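Local coordinates for HI1317 (Haemophilus influenzae, PDB 1JOV), which probably acts as a glucose-6-phosphate 1-epimerase, interconverting the alpha and beta anomers of D-glucose 6-phosphate, at residues P11-V16 with Y101-H106; T151-G156 with V264-K269; I213-H218 with L245-A250. All blocks are in the same frame, centred on the assembly; numbering follows the deposited sequence. Where two conformers were deposited one is given.

Interactions 2 and 3 are buried, and both join the sheet holding strands 145-154 and 244-251 to the sheet holding strands 261-268 and 211-218. Their centres lie about 8 Å apart, and because their strands are neighbours within each sheet, the two contacts sample adjoining patches of one interface. Interaction 2 is purely apolar; interaction 3 adds a histidine–threonine hydrogen bond. Interaction 1, centred about 21 Å from the centre of the chain, is only partly buried. It reaches the edge strand 97-104 of the second of these sheets, but its partner belongs to a separate five-stranded sheet, and leucine packing there is joined by a carboxylate beside an isoleucine methyl.

Interaction 1: P11-V16 with Y101-H106; sequences PELHLV and YYISVH
Leu13 holds its CG anti to the backbone N (chi1 -166°), and this torsion together with chi2 (55°) turns the branch ending in CD2 toward Tyr101. The tyrosine meets it with CG placed between its own backbone N and carbonyl carbon (chi1 55°), the crowded position. As a result Leu13 CD2 lies 4.0 Å from Tyr101 CB and equally far from Tyr101 CG and Tyr101 CD2. The methyl therefore touches CB and the near side of the ring, which it approaches obliquely, with the hydroxyl end well away from it. The same methyl comes to 4.4 Å from Ile103 CD1, a looser apolar approach, so a single branch of Leu13 serves both partners.

The extended chain of Glu12 carries OE1 to 3.5 Å from Ile103 CG2. This is a van der Waals contact between a carboxylate oxygen and a methyl. Leu13 is buried, while its partners lie nearer the surface. Leu110 of strand 107-115 packs against both Leu13 and Tyr101, adding to the apolar surroundings.

The backbones stay well apart: the CA atoms of Glu12 and Ile103 are 8.7 Å from each other, too far for strand pairing, so the contact is made by side chains alone. Strand 13-18 runs between strands 3-10 and 21-28 in an antiparallel five-stranded sheet, whereas 97-104 is the outermost strand of the eight-stranded sheet and pairs with 107-115. Thr10 of strand 3-10 touches Tyr101 and Ile103, and His28 of strand 21-28 touches Glu12 and Ile103, so strands flanking 13-18 also meet this edge.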
# COMPACT_ATOMS: atom_id res chain seq x y z
N PRO A 11 24.71 3.43 -7.43
CA PRO A 11 24.32 3.44 -8.85
C PRO A 11 22.91 2.94 -9.06
O PRO A 11 22.32 3.37 -10.06
CB PRO A 11 25.33 2.46 -9.52
CG PRO A 11 26.53 2.52 -8.61
CD PRO A 11 25.93 2.62 -7.19
N GLU A 12 22.39 2.12 -8.14
CA GLU A 12 21.08 1.55 -8.29
C GLU A 12 20.00 2.29 -7.47
O GLU A 12 18.81 2.01 -7.65
CB GLU A 12 21.16 0.08 -7.92
CG GLU A 12 22.09 -0.64 -8.95
CD GLU A 12 22.49 -2.02 -8.55
OE1 GLU A 12 22.85 -2.17 -7.37
OE2 GLU A 12 22.44 -2.93 -9.42
N LEU A 13 20.37 3.30 -6.68
CA LEU A 13 19.40 3.91 -5.73
C LEU A 13 19.60 5.40 -5.70
O LEU A 13 20.65 5.88 -5.22
CB LEU A 13 19.64 3.40 -4.33
CG LEU A 13 18.58 3.65 -3.29
CD1 LEU A 13 17.23 3.15 -3.70
CD2 LEU A 13 19.05 2.95 -1.98
N HIS A 14 18.60 6.16 -6.16
CA HIS A 14 18.71 7.58 -6.18
C HIS A 14 17.60 8.23 -5.47
O HIS A 14 16.50 7.68 -5.39
CB HIS A 14 18.71 8.15 -7.63
CG HIS A 14 19.72 7.55 -8.54
ND1 HIS A 14 20.86 8.22 -8.97
CD2 HIS A 14 19.76 6.33 -9.13
CE1 HIS A 14 21.55 7.43 -9.77
NE2 HIS A 14 20.90 6.29 -9.89
N LEU A 15 17.85 9.43 -5.00
CA LEU A 15 16.80 10.23 -4.35
C LEU A 15 16.45 11.36 -5.30
O LEU A 15 17.34 12.12 -5.67
CB LEU A 15 17.27 10.76 -2.99
CG LEU A 15 16.16 11.51 -2.25
CD1 LEU A 15 15.04 10.42 -1.88
CD2 LEU A 15 16.55 12.21 -1.01
N VAL A 16 15.17 11.41 -5.69
CA VAL A 16 14.66 12.33 -6.73
C VAL A 16 13.46 13.04 -6.20
O VAL A 16 12.51 12.44 -5.67
CB VAL A 16 14.34 11.55 -7.98
CG1 VAL A 16 13.52 12.42 -9.08
CG2 VAL A 16 15.48 10.69 -8.53
N TYR A 101 19.85 0.77 3.99
CA TYR A 101 19.64 0.16 2.66
C TYR A 101 20.74 -0.93 2.48
O TYR A 101 21.89 -0.71 2.86
CB TYR A 101 19.63 1.22 1.55
CG TYR A 101 20.83 2.13 1.49
CD1 TYR A 101 20.93 3.28 2.23
CD2 TYR A 101 21.89 1.78 0.64
CE1 TYR A 101 22.08 4.12 2.09
CE2 TYR A 101 22.99 2.57 0.50
CZ TYR A 101 23.09 3.71 1.17
OH TYR A 101 24.25 4.42 1.01
N TYR A 102 20.32 -2.13 2.04
CA TYR A 102 21.17 -3.30 1.80
C TYR A 102 20.92 -3.72 0.36
O TYR A 102 19.81 -4.13 -0.01
CB TYR A 102 20.92 -4.51 2.74
CG TYR A 102 21.66 -5.79 2.35
CD1 TYR A 102 23.01 -6.01 2.68
CD2 TYR A 102 21.01 -6.80 1.64
CE1 TYR A 102 23.69 -7.17 2.31
CE2 TYR A 102 21.67 -7.98 1.28
CZ TYR A 102 23.01 -8.16 1.60
OH TYR A 102 23.66 -9.31 1.22
N ILE A 103 21.97 -3.71 -0.40
CA ILE A 103 21.91 -4.15 -1.79
C ILE A 103 22.84 -5.31 -2.10
O ILE A 103 24.03 -5.25 -1.86
CB ILE A 103 22.22 -2.96 -2.68
CG1 ILE A 103 21.22 -1.84 -2.44
CG2 ILE A 103 22.22 -3.36 -4.15
CD1 ILE A 103 21.67 -0.50 -2.99
N SER A 104 22.22 -6.38 -2.68
CA SER A 104 22.97 -7.54 -3.10
C SER A 104 22.40 -8.14 -4.38
O SER A 104 21.35 -7.71 -4.87
CB SER A 104 22.95 -8.56 -2.01
OG SER A 104 21.75 -9.28 -1.97
N VAL A 105 23.08 -9.17 -4.91
CA VAL A 105 22.71 -9.71 -6.16
C VAL A 105 21.26 -9.99 -6.36
O VAL A 105 20.71 -9.63 -7.37
CB VAL A 105 23.54 -11.03 -6.43
CG1 VAL A 105 22.76 -11.95 -7.34
CG2 VAL A 105 24.85 -10.68 -6.99
N HIS A 106 20.62 -10.70 -5.43
CA HIS A 106 19.22 -11.02 -5.74
C HIS A 106 18.21 -10.35 -4.84
O HIS A 106 17.10 -10.83 -4.75
CB HIS A 106 18.95 -12.53 -5.65
CG HIS A 106 19.73 -13.33 -6.64
ND1 HIS A 106 19.47 -13.29 -7.99
CD2 HIS A 106 20.79 -14.14 -6.47
CE1 HIS A 106 20.33 -14.07 -8.62
NE2 HIS A 106 21.14 -14.60 -7.72

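Interaction 2: T151-G156 with V264-K269; sequences TYFNIG and VEISLK
The backbones carrying Thr151 and Phe153 on one side and Ile266 on the other come no closer than 9.5 Å, measured between the CA atoms of Thr151 and Val264. That spacing excludes main-chain pairing and is bridged by the side chains of Thr151, Phe153 and Ile266, all three buried. Ile266 brings two methyls to Phe153 CE1. Its CG2 lies 3.8 Å from Phe153 CE1, at the edge of the ring and in its plane, while its CD1 is 3.9 Å from the same Phe153 CE1. CD1 of Ile266 also reaches Thr151 CG2 at 4.0 Å, the two methyls meeting end on.

Strand 145-154 belongs to one antiparallel sheet and strand 261-268 to another, so these residues fill the layer between two facing sheets, consistent with the beta-sandwich of the galactose mutarotase-like fold to which aldose 1-epimerases belong.

The threonine presents a methyl here because CG2 stands on the far side from its amide nitrogen (chi1 -47° for OG1). OG1 makes a weak hydrogen bond to Leu149 O. The CG2 methyl also sits 3.2 Å above the plane of the Phe153 ring, off-centre, so one face of that ring meets threonine and its edge meets isoleucine. Ile213 and Leu215 of strand 211-218 and Leu247 of strand 244-251 also pack on Phe153. The side chain of Thr151 lies about 6 Å from those of His150 and Glu248, the predicted active-site residues.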
# COMPACT_ATOMS: atom_id res chain seq x y z
N THR A 151 -2.95 -0.96 0.20
CA THR A 151 -2.34 -1.22 -1.12
C THR A 151 -3.30 -1.00 -2.32
O THR A 151 -4.38 -1.58 -2.38
CB THR A 151 -1.80 -2.67 -1.16
OG1 THR A 151 -1.03 -2.92 0.04
CG2 THR A 151 -0.84 -2.92 -2.47
N TYR A 152 -2.81 -0.17 -3.23
CA TYR A 152 -3.53 0.07 -4.50
C TYR A 152 -2.87 -0.72 -5.57
O TYR A 152 -1.71 -0.45 -6.01
CB TYR A 152 -3.54 1.57 -4.95
CG TYR A 152 -4.22 2.55 -4.12
CD1 TYR A 152 -3.71 2.97 -2.88
CD2 TYR A 152 -5.31 3.23 -4.63
CE1 TYR A 152 -4.39 3.97 -2.11
CE2 TYR A 152 -5.97 4.19 -3.89
CZ TYR A 152 -5.52 4.59 -2.66
OH TYR A 152 -6.18 5.58 -1.96
N PHE A 153 -3.63 -1.75 -6.02
CA PHE A 153 -3.07 -2.63 -7.07
C PHE A 153 -3.49 -2.13 -8.46
O PHE A 153 -4.57 -1.56 -8.63
CB PHE A 153 -3.53 -4.06 -6.91
CG PHE A 153 -3.04 -4.67 -5.68
CD1 PHE A 153 -1.76 -5.15 -5.61
CD2 PHE A 153 -3.87 -4.72 -4.58
CE1 PHE A 153 -1.28 -5.71 -4.37
CE2 PHE A 153 -3.44 -5.21 -3.42
CZ PHE A 153 -2.14 -5.79 -3.30
N ASN A 154 -2.53 -2.18 -9.38
CA ASN A 154 -2.70 -1.70 -10.74
C ASN A 154 -3.32 -2.88 -11.57
O ASN A 154 -2.73 -3.97 -11.66
CB ASN A 154 -1.30 -1.34 -11.29
CG ASN A 154 -1.32 -0.64 -12.68
OD1 ASN A 154 -2.20 0.17 -12.99
ND2 ASN A 154 -0.29 -0.91 -13.48
N ILE A 155 -4.42 -2.59 -12.27
CA ILE A 155 -5.06 -3.66 -13.04
C ILE A 155 -5.50 -3.14 -14.41
O ILE A 155 -5.68 -1.91 -14.57
CB ILE A 155 -6.29 -4.16 -12.27
CG1 ILE A 155 -7.16 -2.99 -11.89
CG2 ILE A 155 -5.92 -5.00 -11.05
CD1 ILE A 155 -8.53 -3.27 -11.65
N GLY A 156 -5.73 -4.04 -15.38
CA GLY A 156 -6.15 -3.61 -16.73
C GLY A 156 -7.53 -3.02 -16.85
O GLY A 156 -7.73 -1.96 -17.49
N VAL A 264 2.79 -7.66 4.38
CA VAL A 264 2.24 -8.29 3.18
C VAL A 264 3.38 -8.62 2.23
O VAL A 264 4.36 -7.86 2.07
CB VAL A 264 1.17 -7.43 2.48
CG1 VAL A 264 1.78 -6.15 1.95
CG2 VAL A 264 0.48 -8.22 1.37
N GLU A 265 3.22 -9.74 1.63
CA GLU A 265 4.15 -10.19 0.61
C GLU A 265 3.38 -10.25 -0.71
O GLU A 265 2.39 -10.98 -0.85
CB GLU A 265 4.72 -11.61 0.94
CG GLU A 265 5.73 -12.10 -0.07
CD GLU A 265 6.16 -13.59 0.15
OE1 GLU A 265 7.06 -13.82 0.98
OE2 GLU A 265 5.59 -14.49 -0.54
N ILE A 266 3.79 -9.44 -1.67
CA ILE A 266 3.21 -9.29 -3.02
C ILE A 266 4.04 -10.00 -4.11
O ILE A 266 5.28 -9.89 -4.13
CB ILE A 266 3.07 -7.78 -3.37
CG1 ILE A 266 2.66 -6.98 -2.13
CG2 ILE A 266 2.05 -7.60 -4.49
CD1 ILE A 266 2.12 -5.60 -2.45
N SER A 267 3.36 -10.71 -5.01
CA SER A 267 4.09 -11.42 -6.07
C SER A 267 3.13 -11.57 -7.25
O SER A 267 1.90 -11.35 -7.12
CB SER A 267 4.49 -12.80 -5.55
OG SER A 267 3.28 -13.45 -5.28
N LEU A 268 3.74 -11.79 -8.41
CA LEU A 268 2.94 -12.04 -9.64
C LEU A 268 3.06 -13.49 -10.07
O LEU A 268 4.11 -14.09 -9.94
CB LEU A 268 3.46 -11.26 -10.82
CG LEU A 268 3.22 -9.78 -10.75
CD1 LEU A 268 3.86 -9.11 -11.95
CD2 LEU A 268 1.76 -9.54 -10.69
N LYS A 269 1.97 -14.01 -10.62
CA LYS A 269 1.95 -15.33 -11.26
C LYS A 269 0.86 -15.31 -12.33
O LYS A 269 0.49 -14.24 -12.84
CB LYS A 269 1.71 -16.45 -10.24
CG LYS A 269 0.36 -16.40 -9.52
CD LYS A 269 0.35 -17.42 -8.37
CE LYS A 269 -1.05 -17.71 -7.86
NZ LYS A 269 -1.10 -19.03 -7.13

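Interaction 3: I213-H218 with L245-A250; sequences IALHHH and LCLETA
His217 ND1 and Thr249 OG1 form the one polar link between strands 213-218 and 245-250, a hydrogen bond of 2.8 Å. Either group could be the donor, and the angle of 138° makes the bond appreciably bent. Thr249 OG1 lies at the edge of the imidazole, in its plane. The threonine methyl also approaches the ring, with Thr249 CG2 3.5 Å from His217 ND1, so both branches of the side chain meet the same nitrogen. Leu247 CD2 comes obliquely to the imidazole and stands 4.1 Å from His217 CE1. Its other methyl, Leu247 CD1, faces Leu215 CD1 at 4.2 Å, where the two leucine chains pass side by side, pointing opposite ways. In Leu247, chi1 (-154°) swings CG away from the backbone N toward strand 213-218, and the fork beyond it then sends CD2 to His217 and CD1 to Leu215.

The two strands run nearly in the same direction, with axes 21° apart and 8.1 Å distant at closest approach, yet they belong to different antiparallel sheets. The contact is thus face-to-face packing across a beta-sandwich, as in the galactose mutarotase-like fold of this family.

Further out, His217 NE2 hydrogen-bonds to Asn202 OD1. With ND1 held by the threonine, both ring nitrogens have partners, which fixes the rotation of this buried imidazole. The Phe223 ring meets the imidazole as well. Val264 packs on Thr249, while Ile266 packs on Leu215. Glu248, a predicted active-site residue between Leu247 and Thr249, points its CB away from strand 213-218; its side chain instead touches His150, the other predicted active-site residue, together with Phe80 and Val224.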
# COMPACT_ATOMS: atom_id res chain seq x y z
N ILE A 213 -2.03 -11.35 -9.18
CA ILE A 213 -1.28 -10.75 -8.09
C ILE A 213 -1.56 -11.59 -6.86
O ILE A 213 -2.68 -11.57 -6.34
CB ILE A 213 -1.70 -9.28 -7.88
CG1 ILE A 213 -1.41 -8.42 -9.11
CG2 ILE A 213 -1.02 -8.69 -6.66
CD1 ILE A 213 -1.59 -6.94 -8.89
N ALA A 214 -0.55 -12.32 -6.39
CA ALA A 214 -0.79 -13.19 -5.22
C ALA A 214 -0.37 -12.47 -3.92
O ALA A 214 0.68 -11.84 -3.93
CB ALA A 214 -0.01 -14.43 -5.36
N LEU A 215 -1.15 -12.61 -2.84
CA LEU A 215 -0.83 -11.88 -1.58
C LEU A 215 -0.70 -12.82 -0.42
O LEU A 215 -1.63 -13.62 -0.16
CB LEU A 215 -1.88 -10.82 -1.23
CG LEU A 215 -2.10 -9.84 -2.34
CD1 LEU A 215 -3.19 -8.94 -2.13
CD2 LEU A 215 -0.74 -9.17 -2.73
N HIS A 216 0.44 -12.76 0.28
CA HIS A 216 0.63 -13.53 1.52
C HIS A 216 0.73 -12.54 2.69
O HIS A 216 1.81 -11.93 2.85
CB HIS A 216 1.87 -14.39 1.43
CG HIS A 216 1.91 -15.52 2.42
ND1 HIS A 216 2.72 -16.62 2.26
CD2 HIS A 216 1.23 -15.72 3.58
CE1 HIS A 216 2.55 -17.45 3.27
NE2 HIS A 216 1.65 -16.93 4.09
N HIS A 217 -0.36 -12.35 3.44
CA HIS A 217 -0.38 -11.38 4.55
C HIS A 217 0.21 -12.01 5.84
O HIS A 217 0.23 -13.23 5.95
CB HIS A 217 -1.78 -10.90 4.82
CG HIS A 217 -2.49 -10.41 3.60
ND1 HIS A 217 -2.56 -9.06 3.25
CD2 HIS A 217 -3.14 -11.09 2.61
CE1 HIS A 217 -3.25 -8.94 2.14
NE2 HIS A 217 -3.63 -10.16 1.72
N HIS A 218 0.70 -11.21 6.77
CA HIS A 218 1.13 -11.73 8.09
C HIS A 218 0.57 -10.85 9.20
O HIS A 218 0.62 -9.64 9.11
CB HIS A 218 2.63 -11.81 8.24
CG HIS A 218 3.21 -12.61 7.08
ND1 HIS A 218 3.32 -13.98 7.11
CD2 HIS A 218 3.71 -12.20 5.88
CE1 HIS A 218 3.88 -14.39 5.97
NE2 HIS A 218 4.13 -13.33 5.22
N LEU A 245 -7.55 -1.40 -7.72
CA LEU A 245 -8.34 -2.06 -6.72
C LEU A 245 -7.47 -2.11 -5.44
O LEU A 245 -6.31 -2.54 -5.49
CB LEU A 245 -8.70 -3.45 -7.14
CG LEU A 245 -9.49 -4.33 -6.18
CD1 LEU A 245 -10.76 -3.55 -5.83
CD2 LEU A 245 -9.82 -5.69 -6.82
N CYS A 246 -8.08 -1.73 -4.34
CA CYS A 246 -7.39 -1.88 -3.04
C CYS A 246 -7.78 -3.15 -2.29
O CYS A 246 -8.96 -3.43 -2.08
CB CYS A 246 -7.71 -0.68 -2.18
SG CYS A 246 -6.88 0.84 -2.75
N LEU A 247 -6.76 -3.90 -1.85
CA LEU A 247 -6.90 -5.09 -1.01
C LEU A 247 -5.92 -4.78 0.15
O LEU A 247 -4.71 -5.04 0.04
CB LEU A 247 -6.60 -6.41 -1.71
CG LEU A 247 -7.35 -7.55 -1.03
CD1 LEU A 247 -7.36 -8.80 -1.90
CD2 LEU A 247 -6.75 -7.87 0.33
N GLU A 248 -6.44 -4.19 1.19
CA GLU A 248 -5.68 -3.69 2.31
C GLU A 248 -5.38 -4.70 3.43
O GLU A 248 -6.29 -5.39 3.91
CB GLU A 248 -6.42 -2.53 2.95
CG GLU A 248 -6.90 -1.49 1.97
CD GLU A 248 -7.83 -0.43 2.55
OE1 GLU A 248 -7.79 -0.22 3.77
OE2 GLU A 248 -8.59 0.20 1.78
N THR A 249 -4.13 -4.79 3.85
CA THR A 249 -3.66 -5.64 4.97
C THR A 249 -3.95 -4.85 6.25
O THR A 249 -3.38 -3.75 6.39
CB THR A 249 -2.18 -5.87 4.85
OG1 THR A 249 -1.86 -6.38 3.54
CG2 THR A 249 -1.73 -6.88 5.90
N ALA A 250 -4.78 -5.31 7.19
CA ALA A 250 -5.18 -4.40 8.24
C ALA A 250 -5.32 -4.97 9.66
O ALA A 250 -5.53 -6.14 9.81
CB ALA A 250 -6.51 -3.76 7.93